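Local coordinates for protein cupin 2, conserved barrel (Desulfitobacterium hafniense, PDB 2OZJ) that is of unknown function but folds as a single-domain cupin, a small antiparallel beta barrel that pairs with a second copy of itself, at residues A[64-69]-A[101-106]; A[60-65]-A[86-91]. One frame throughout, in Å; residues are numbered along the deposited sequence. Where two conformers were deposited one is given.

Followed from the N terminus, the chain runs along strand 60-65, turns a corner at Gln-66 and Gly-67, and enters strand 68-73 of the other sheet. Contact 2 is the shorter closure: after a 20-residue excursion through strands 68-73 and 76-80, residues 86-88 return and pair with Thr-60 to Tyr-62. Contact 1 closes later, when residues 101-106 come back to the corner itself. The two closures cross, since contact 1 starts inside the loop of contact 2 and ends beyond it; they share Ile-64 and Leu-65. Strand 60-65 is thus flanked by strands 84-88 and 102-109 in one sheet, while contact 1, through Ala-69 and Phe-102, also ties the corner to the second sheet.

Contact 1 (A[64-69]-A[101-106]); sequences ILQGEA and RFKMLQ
Lys-103 meets the corner of the chain with both its backbone and its side chain. Its carbonyl O accepts the N-H of Leu-65 at 2.8 Å and, more weakly, that of Gln-66, while its own N reaches Gln-66 O at 2.9 Å in a nearly straight bond (165°). Two residues thus face one, which defines a classic beta bulge. Beyond the backbone, the extended chains of Gln-66 and Lys-103 run side by side in the same direction, and Lys-103 NZ bonds Gln-66 OE1 at 3.0 Å from above the carboxamide plane. The ammonium is also gripped by the carbonyl O of Ala-17. Replacing Gln-66 by an alanine would remove the carboxamide and would probably leave the lysine chain less well held along its length.

Across the sheet from this polar pair, Phe-102 takes the crowded rotamer (chi1 80°), its CG between the backbone N and the carbonyl carbon. One ring face receives Ala-69 CB, 4.0 Å from the centroid, in a CH-pi contact, and Ile-64 CD1 lies 4.3 Å from Phe-102 CD2. Gly-67 turns the corner with positive phi (78°); a beta carbon there would collide with Arg-101 O. A water joins that same oxygen to Glu-68 N. Leu-65 touches Leu-42 of strand 38-46 and Leu-16 of a loop, whereas the Phe-102 ring meets Phe-45 edge-to-face. Strand 102-109 lies between strands 38-46 and 60-65, at the bend where the chain passes into strand 68-73.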
ATOM      1  N   ILE A  64      -2.449   3.688  -7.493  1.00 14.35           N
ATOM      2  CA  ILE A  64      -2.044   4.934  -8.124  1.00 12.18           C
ATOM      3  C   ILE A  64      -1.954   6.029  -7.065  1.00 13.70           C
ATOM      4  O   ILE A  64      -2.904   6.261  -6.334  1.00 15.23           O
ATOM      5  CB  ILE A  64      -2.990   5.359  -9.251  1.00 15.22           C
ATOM      6  CG1 ILE A  64      -3.201   4.211 -10.218  1.00 16.32           C
ATOM      7  CG2 ILE A  64      -2.409   6.584 -10.009  1.00 17.03           C
ATOM      8  CD1 ILE A  64      -1.954   3.690 -10.828  1.00 20.14           C
ATOM      9  N   LEU A  65      -0.797   6.670  -6.963  1.00 12.09           N
ATOM     10  CA  LEU A  65      -0.562   7.674  -5.945  1.00 13.91           C
ATOM     11  C   LEU A  65      -0.845   9.083  -6.472  1.00 14.24           C
ATOM     12  O   LEU A  65      -1.317   9.954  -5.741  1.00 17.75           O
ATOM     13  CB  LEU A  65       0.879   7.598  -5.452  1.00 13.92           C
ATOM     14  CG  LEU A  65       1.303   6.251  -4.875  1.00 13.26           C
ATOM     15  CD1 LEU A  65       2.778   6.295  -4.528  1.00 14.81           C
ATOM     16  CD2 LEU A  65       0.446   5.842  -3.671  1.00 14.25           C
ATOM     17  N   GLN A  66      -0.555   9.310  -7.746  1.00 13.62           N
ATOM     18  CA  GLN A  66      -0.624  10.626  -8.334  1.00 16.04           C
ATOM     19  C   GLN A  66      -0.651  10.413  -9.834  1.00 14.81           C
ATOM     20  O   GLN A  66      -0.038   9.493 -10.344  1.00 15.19           O
ATOM     21  CB  GLN A  66       0.622  11.386  -7.911  1.00 16.40           C
ATOM     22  CG  GLN A  66       0.634  12.865  -8.139  1.00 23.68           C
ATOM     23  CD  GLN A  66       2.008  13.456  -7.808  1.00 23.87           C
ATOM     24  OE1 GLN A  66       2.443  13.459  -6.649  1.00 35.87           O
ATOM     25  NE2 GLN A  66       2.704  13.945  -8.838  1.00 41.14           N
ATOM     26  N   GLY A  67      -1.369  11.256 -10.551  1.00 16.42           N
ATOM     27  CA  GLY A  67      -1.473  11.121 -12.000  1.00 15.04           C
ATOM     28  C   GLY A  67      -2.442  10.040 -12.418  1.00 15.71           C
ATOM     29  O   GLY A  67      -3.133   9.435 -11.594  1.00 17.01           O
ATOM     30  N   GLU A  68      -2.512   9.824 -13.717  1.00 14.92           N
ATOM     31  CA  GLU A  68      -3.400   8.842 -14.305  1.00 15.56           C
ATOM     32  C   GLU A  68      -2.597   7.831 -15.088  1.00 17.08           C
ATOM     33  O   GLU A  68      -1.495   8.138 -15.571  1.00 16.84           O
ATOM     34  CB  GLU A  68      -4.391   9.536 -15.225  1.00 17.87           C
ATOM     35  CG  GLU A  68      -5.322  10.427 -14.478  1.00 18.95           C
ATOM     36  CD  GLU A  68      -6.311  11.076 -15.379  1.00 27.73           C
ATOM     37  OE1 GLU A  68      -7.269  10.399 -15.817  1.00 24.20           O
ATOM     38  OE2 GLU A  68      -6.111  12.271 -15.644  1.00 32.22           O
ATOM     39  N   ALA A  69      -3.166   6.637 -15.214  1.00 17.19           N
ATOM     40  CA  ALA A  69      -2.529   5.516 -15.887  1.00 16.18           C
ATOM     41  C   ALA A  69      -3.586   4.677 -16.604  1.00 16.26           C
ATOM     42  O   ALA A  69      -4.791   4.874 -16.421  1.00 15.24           O
ATOM     43  CB  ALA A  69      -1.762   4.655 -14.876  1.00 18.96           C
ATOM     44  N   ARG A 101       2.335  12.037 -16.682  1.00 18.02           N
ATOM     45  CA  ARG A 101       3.143  11.608 -15.555  1.00 16.15           C
ATOM     46  C   ARG A 101       2.282  10.919 -14.487  1.00 15.88           C
ATOM     47  O   ARG A 101       1.129  11.272 -14.281  1.00 17.80           O
ATOM     48  CB  ARG A 101       3.849  12.802 -14.916  1.00 17.20           C
ATOM     49  CG  ARG A 101       4.910  13.442 -15.791  1.00 18.85           C
ATOM     50  CD  ARG A 101       4.873  14.962 -15.691  1.00 34.41           C
ATOM     51  NE  ARG A 101       5.767  15.467 -14.654  1.00 38.39           N
ATOM     52  CZ  ARG A 101       6.894  16.152 -14.880  1.00 40.39           C
ATOM     53  NH1 ARG A 101       7.309  16.449 -16.118  1.00 42.72           N
ATOM     54  NH2 ARG A 101       7.613  16.562 -13.842  1.00 40.36           N
ATOM     55  N   PHE A 102       2.824   9.900 -13.846  1.00 15.02           N
ATOM     56  CA  PHE A 102       2.150   9.296 -12.694  1.00 15.24           C
ATOM     57  C   PHE A 102       3.148   8.623 -11.751  1.00 14.67           C
ATOM     58  O   PHE A 102       4.305   8.387 -12.094  1.00 12.64           O
ATOM     59  CB  PHE A 102       1.007   8.323 -13.114  1.00 15.92           C
ATOM     60  CG  PHE A 102       1.477   6.978 -13.534  1.00 13.37           C
ATOM     61  CD1 PHE A 102       2.218   6.823 -14.693  1.00 17.13           C
ATOM     62  CD2 PHE A 102       1.199   5.862 -12.752  1.00 20.38           C
ATOM     63  CE1 PHE A 102       2.677   5.586 -15.080  1.00 17.06           C
ATOM     64  CE2 PHE A 102       1.658   4.632 -13.137  1.00 17.99           C
ATOM     65  CZ  PHE A 102       2.400   4.485 -14.286  1.00 19.19           C
ATOM     66  N   LYS A 103       2.656   8.347 -10.547  1.00 12.77           N
ATOM     67  CA  LYS A 103       3.381   7.665  -9.539  1.00 12.74           C
ATOM     68  C   LYS A 103       2.522   6.519  -9.034  1.00 12.74           C
ATOM     69  O   LYS A 103       1.301   6.668  -8.875  1.00 13.59           O
ATOM     70  CB  LYS A 103       3.663   8.592  -8.372  1.00 14.20           C
ATOM     71  CG  LYS A 103       4.514   9.800  -8.689  1.00 12.90           C
ATOM     72  CD  LYS A 103       4.616  10.701  -7.461  1.00 14.53           C
ATOM     73  CE  LYS A 103       5.337  12.016  -7.775  1.00 18.47           C
ATOM     74  NZ  LYS A 103       5.397  12.907  -6.576  1.00 15.07           N
HETATM   75  N   MSE A 104       3.127   5.362  -8.807  0.70 13.62           N
HETATM   76  CA  MSE A 104       2.393   4.229  -8.246  0.70 14.63           C
HETATM   77  C   MSE A 104       3.195   3.416  -7.248  0.70 14.10           C
HETATM   78  O   MSE A 104       4.424   3.397  -7.269  0.70 12.29           O
HETATM   79  CB  MSE A 104       1.924   3.301  -9.366  0.70 15.54           C
HETATM   80  CG  MSE A 104       3.044   2.579 -10.026  0.70 14.94           C
HETATM   81 SE   MSE A 104       2.465   1.264 -11.296  0.53 21.53          SE
HETATM   82  CE  MSE A 104       4.193   1.044 -12.103  0.70 22.65           C
ATOM     83  N   LEU A 105       2.463   2.702  -6.394  1.00 11.67           N
ATOM     84  CA  LEU A 105       2.994   1.647  -5.539  1.00 11.32           C
ATOM     85  C   LEU A 105       2.634   0.311  -6.160  1.00 11.45           C
ATOM     86  O   LEU A 105       1.504   0.111  -6.572  1.00 12.59           O
ATOM     87  CB  LEU A 105       2.364   1.745  -4.146  1.00 11.86           C
ATOM     88  CG  LEU A 105       2.657   0.634  -3.131  1.00 14.68           C
ATOM     89  CD1 LEU A 105       4.069   0.706  -2.635  1.00 15.32           C
ATOM     90  CD2 LEU A 105       1.654   0.739  -1.994  1.00 16.20           C
ATOM     91  N   GLN A 106       3.602  -0.601  -6.196  0.50 10.13           N
ATOM     92  CA  GLN A 106       3.371  -1.962  -6.663  0.50 11.28           C
ATOM     93  C   GLN A 106       3.725  -2.916  -5.529  0.50 11.89           C
ATOM     94  O   GLN A 106       4.762  -2.760  -4.877  0.50 11.04           O
ATOM     95  CB  GLN A 106       4.263  -2.258  -7.864  0.50  9.00           C
ATOM     96  CG  GLN A 106       4.244  -3.709  -8.330  0.50 10.65           C
ATOM     97  CD  GLN A 106       4.979  -3.921  -9.661  0.50 13.19           C
ATOM     98  OE1 GLN A 106       5.263  -2.974 -10.385  0.50  9.65           O
ATOM     99  NE2 GLN A 106       5.280  -5.176  -9.969  0.50 12.67           N
TER
HETATM  100  O   HOH W   1      -0.980  11.981 -15.319  1.00 25.29           O

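Contact 2 (A[60-65]-A[86-91]); sequences TLYLIL and LMVPAH
Tyr-62 lays one face of its ring against Thr-60 CG2, two residues earlier on the same strand, and offers an edge to Val-88 on the strand alongside. The methyl CG2 of Val-88 lies in the ring plane, 3.9 Å from Tyr-62 CE2, and the two side chains cross obliquely. CG of the tyrosine stands anti to its own carbonyl carbon (chi1 -66°), and the phenol OH is hydrogen-bonded to His-94 NE2, which anchors the far end of the ring.

Beneath these groups the strands run antiparallel. Thr-60 and Val-88 form one hydrogen-bonded pair, with Val-88 N to Thr-60 O at 2.8 Å; Tyr-62 and Leu-86 form the next, where the N-H of Tyr-62 points almost straight (176°) at Leu-86 O. Between them, Leu-61 faces Met-87 as a non-hydrogen-bonded pair. Met-87, a selenomethionine, bends at chi2 and chi3, its CG 3.3 Å from Thr-60 O. The second subunit hydrogen-bonds to the backbone of Met-87 along strand 84-88, and its Leu-5 and Gln-10 touch Leu-61 and Met-87. Leu-86 packs on Ile-71, Phe-73, Ile-78 and Leu-80 of strands 68-73 and 76-80.

Thr-60 OG1 is hydrogen-bonded to Thr-108 OG1 and to a water that accepts from it and donates to Val-88 O. With Tyr-62 and Val-88 the apolar contact across the strands, this buried pair keeps the backbone groups of both hydrogen-bonded pairs, the threonine hydroxyl and the phenol all satisfied.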
ATOM      1  N   THR A  60      -0.225  -9.335  -7.997  1.00 10.29           N
ATOM      2  CA  THR A  60       0.255  -7.972  -7.881  1.00 11.09           C
ATOM      3  C   THR A  60      -0.883  -7.053  -7.581  1.00 11.88           C
ATOM      4  O   THR A  60      -1.967  -7.229  -8.119  1.00 11.73           O
ATOM      5  CB  THR A  60       0.869  -7.515  -9.200  1.00 13.71           C
ATOM      6  OG1 THR A  60       1.921  -8.413  -9.513  1.00 16.70           O
ATOM      7  CG2 THR A  60       1.435  -6.107  -9.086  1.00 12.54           C
ATOM      8  N   LEU A  61      -0.681  -6.107  -6.681  0.50 13.93           N
ATOM      9  CA  LEU A  61      -1.592  -4.969  -6.564  0.50 15.87           C
ATOM     10  C   LEU A  61      -0.872  -3.690  -6.942  0.50 14.01           C
ATOM     11  O   LEU A  61       0.250  -3.421  -6.502  0.50 13.89           O
ATOM     12  CB  LEU A  61      -2.210  -4.839  -5.176  0.50 15.80           C
ATOM     13  CG  LEU A  61      -1.535  -4.160  -3.975  0.50 15.95           C
ATOM     14  CD1 LEU A  61      -1.405  -2.628  -4.154  0.50 16.44           C
ATOM     15  CD2 LEU A  61      -2.303  -4.443  -2.692  0.50 17.75           C
ATOM     16  N   TYR A  62      -1.564  -2.907  -7.740  1.00 11.56           N
ATOM     17  CA  TYR A  62      -1.136  -1.558  -8.168  1.00 12.00           C
ATOM     18  C   TYR A  62      -2.025  -0.516  -7.455  1.00 13.35           C
ATOM     19  O   TYR A  62      -3.261  -0.632  -7.429  1.00 13.41           O
ATOM     20  CB  TYR A  62      -1.299  -1.379  -9.663  1.00 15.86           C
ATOM     21  CG  TYR A  62      -0.411  -2.242 -10.474  1.00 12.79           C
ATOM     22  CD1 TYR A  62       0.929  -1.967 -10.547  1.00 15.55           C
ATOM     23  CD2 TYR A  62      -0.896  -3.334 -11.174  1.00 12.00           C
ATOM     24  CE1 TYR A  62       1.776  -2.756 -11.293  1.00 17.25           C
ATOM     25  CE2 TYR A  62      -0.035  -4.141 -11.933  1.00 16.70           C
ATOM     26  CZ  TYR A  62       1.289  -3.835 -11.979  1.00 14.38           C
ATOM     27  OH  TYR A  62       2.164  -4.600 -12.716  1.00 18.95           O
ATOM     28  N   LEU A  63      -1.389   0.508  -6.910  1.00 12.25           N
ATOM     29  CA  LEU A  63      -2.067   1.632  -6.265  1.00 13.32           C
ATOM     30  C   LEU A  63      -1.548   2.922  -6.866  1.00 12.55           C
ATOM     31  O   LEU A  63      -0.345   3.197  -6.801  1.00 15.26           O
ATOM     32  CB  LEU A  63      -1.871   1.651  -4.759  1.00 12.18           C
ATOM     33  CG  LEU A  63      -2.420   2.864  -3.987  1.00 16.10           C
ATOM     34  CD1 LEU A  63      -3.971   2.948  -3.868  1.00 18.62           C
ATOM     35  CD2 LEU A  63      -1.809   2.789  -2.555  1.00 17.01           C
ATOM     36  N   ILE A  64      -2.449   3.688  -7.493  1.00 14.35           N
ATOM     37  CA  ILE A  64      -2.044   4.934  -8.124  1.00 12.18           C
ATOM     38  C   ILE A  64      -1.954   6.029  -7.065  1.00 13.70           C
ATOM     39  O   ILE A  64      -2.904   6.261  -6.334  1.00 15.23           O
ATOM     40  CB  ILE A  64      -2.990   5.359  -9.251  1.00 15.22           C
ATOM     41  CG1 ILE A  64      -3.201   4.211 -10.218  1.00 16.32           C
ATOM     42  CG2 ILE A  64      -2.409   6.584 -10.009  1.00 17.03           C
ATOM     43  CD1 ILE A  64      -1.954   3.690 -10.828  1.00 20.14           C
ATOM     44  N   LEU A  65      -0.797   6.670  -6.963  1.00 12.09           N
ATOM     45  CA  LEU A  65      -0.562   7.674  -5.945  1.00 13.91           C
ATOM     46  C   LEU A  65      -0.845   9.083  -6.472  1.00 14.24           C
ATOM     47  O   LEU A  65      -1.317   9.954  -5.741  1.00 17.75           O
ATOM     48  CB  LEU A  65       0.879   7.598  -5.452  1.00 13.92           C
ATOM     49  CG  LEU A  65       1.303   6.251  -4.875  1.00 13.26           C
ATOM     50  CD1 LEU A  65       2.778   6.295  -4.528  1.00 14.81           C
ATOM     51  CD2 LEU A  65       0.446   5.842  -3.671  1.00 14.25           C
ATOM     52  N   LEU A  86      -5.921  -1.747  -8.201  1.00 13.81           N
ATOM     53  CA  LEU A  86      -6.308  -2.875  -9.040  1.00 11.42           C
ATOM     54  C   LEU A  86      -5.375  -4.032  -8.757  1.00 13.57           C
ATOM     55  O   LEU A  86      -4.166  -3.828  -8.655  1.00 16.33           O
ATOM     56  CB  LEU A  86      -6.232  -2.515 -10.535  1.00 10.22           C
ATOM     57  CG  LEU A  86      -6.998  -3.461 -11.481  1.00 11.80           C
ATOM     58  CD1 LEU A  86      -8.534  -3.407 -11.340  1.00 11.31           C
ATOM     59  CD2 LEU A  86      -6.637  -3.155 -12.923  1.00 16.83           C
HETATM   60  N   MSE A  87      -5.934  -5.230  -8.611  1.00 10.08           N
HETATM   61  CA  MSE A  87      -5.157  -6.442  -8.429  1.00 12.70           C
HETATM   62  C   MSE A  87      -5.099  -7.191  -9.747  1.00  9.46           C
HETATM   63  O   MSE A  87      -6.122  -7.404 -10.396  1.00 12.69           O
HETATM   64  CB  MSE A  87      -5.785  -7.330  -7.358  1.00 12.52           C
HETATM   65  CG  MSE A  87      -4.821  -8.414  -6.833  1.00 10.25           C
HETATM   66 SE   MSE A  87      -4.803 -10.006  -7.867  0.75 18.12          SE
HETATM   67  CE  MSE A  87      -6.054 -11.112  -6.913  1.00 21.78           C
ATOM     68  N   VAL A  88      -3.877  -7.533 -10.154  1.00 12.51           N
ATOM     69  CA  VAL A  88      -3.643  -8.307 -11.373  1.00 10.36           C
ATOM     70  C   VAL A  88      -3.089  -9.678 -10.972  1.00  8.68           C
ATOM     71  O   VAL A  88      -2.004  -9.763 -10.398  1.00 11.35           O
ATOM     72  CB  VAL A  88      -2.678  -7.552 -12.343  1.00 11.80           C
ATOM     73  CG1 VAL A  88      -2.404  -8.370 -13.579  1.00 12.57           C
ATOM     74  CG2 VAL A  88      -3.248  -6.164 -12.715  1.00 14.78           C
ATOM     75  N   PRO A  89      -3.847 -10.751 -11.234  1.00  9.97           N
ATOM     76  CA  PRO A  89      -3.441 -12.068 -10.730  1.00 11.81           C
ATOM     77  C   PRO A  89      -2.207 -12.647 -11.408  1.00 13.09           C
ATOM     78  O   PRO A  89      -1.887 -12.279 -12.534  1.00 14.53           O
ATOM     79  CB  PRO A  89      -4.677 -12.950 -10.975  1.00 13.73           C
ATOM     80  CG  PRO A  89      -5.467 -12.252 -12.004  1.00 15.38           C
ATOM     81  CD  PRO A  89      -5.157 -10.797 -11.921  1.00 11.25           C
ATOM     82  N   ALA A  90      -1.512 -13.524 -10.688  1.00 13.78           N
ATOM     83  CA  ALA A  90      -0.398 -14.302 -11.214  1.00 13.82           C
ATOM     84  C   ALA A  90      -0.685 -14.798 -12.612  1.00 12.84           C
ATOM     85  O   ALA A  90      -1.765 -15.320 -12.900  1.00 15.81           O
ATOM     86  CB  ALA A  90      -0.101 -15.498 -10.313  1.00 14.88           C
ATOM     87  N   HIS A  91       0.303 -14.624 -13.479  1.00 14.95           N
ATOM     88  CA  HIS A  91       0.276 -15.097 -14.857  1.00 14.67           C
ATOM     89  C   HIS A  91      -0.656 -14.349 -15.814  1.00 15.37           C
ATOM     90  O   HIS A  91      -0.796 -14.746 -16.953  1.00 15.55           O
ATOM     91  CB  HIS A  91       0.020 -16.625 -14.901  1.00 11.76           C
ATOM     92  CG  HIS A  91       1.076 -17.417 -14.189  1.00 18.08           C
ATOM     93  ND1 HIS A  91       0.823 -18.167 -13.060  1.00 25.76           N
ATOM     94  CD2 HIS A  91       2.406 -17.526 -14.421  1.00 25.90           C
ATOM     95  CE1 HIS A  91       1.945 -18.730 -12.646  1.00 27.80           C
ATOM     96  NE2 HIS A  91       2.920 -18.351 -13.450  1.00 30.63           N
TER
HETATM   97  O   HOH W   2       0.653 -10.517 -11.156  1.00 17.81           O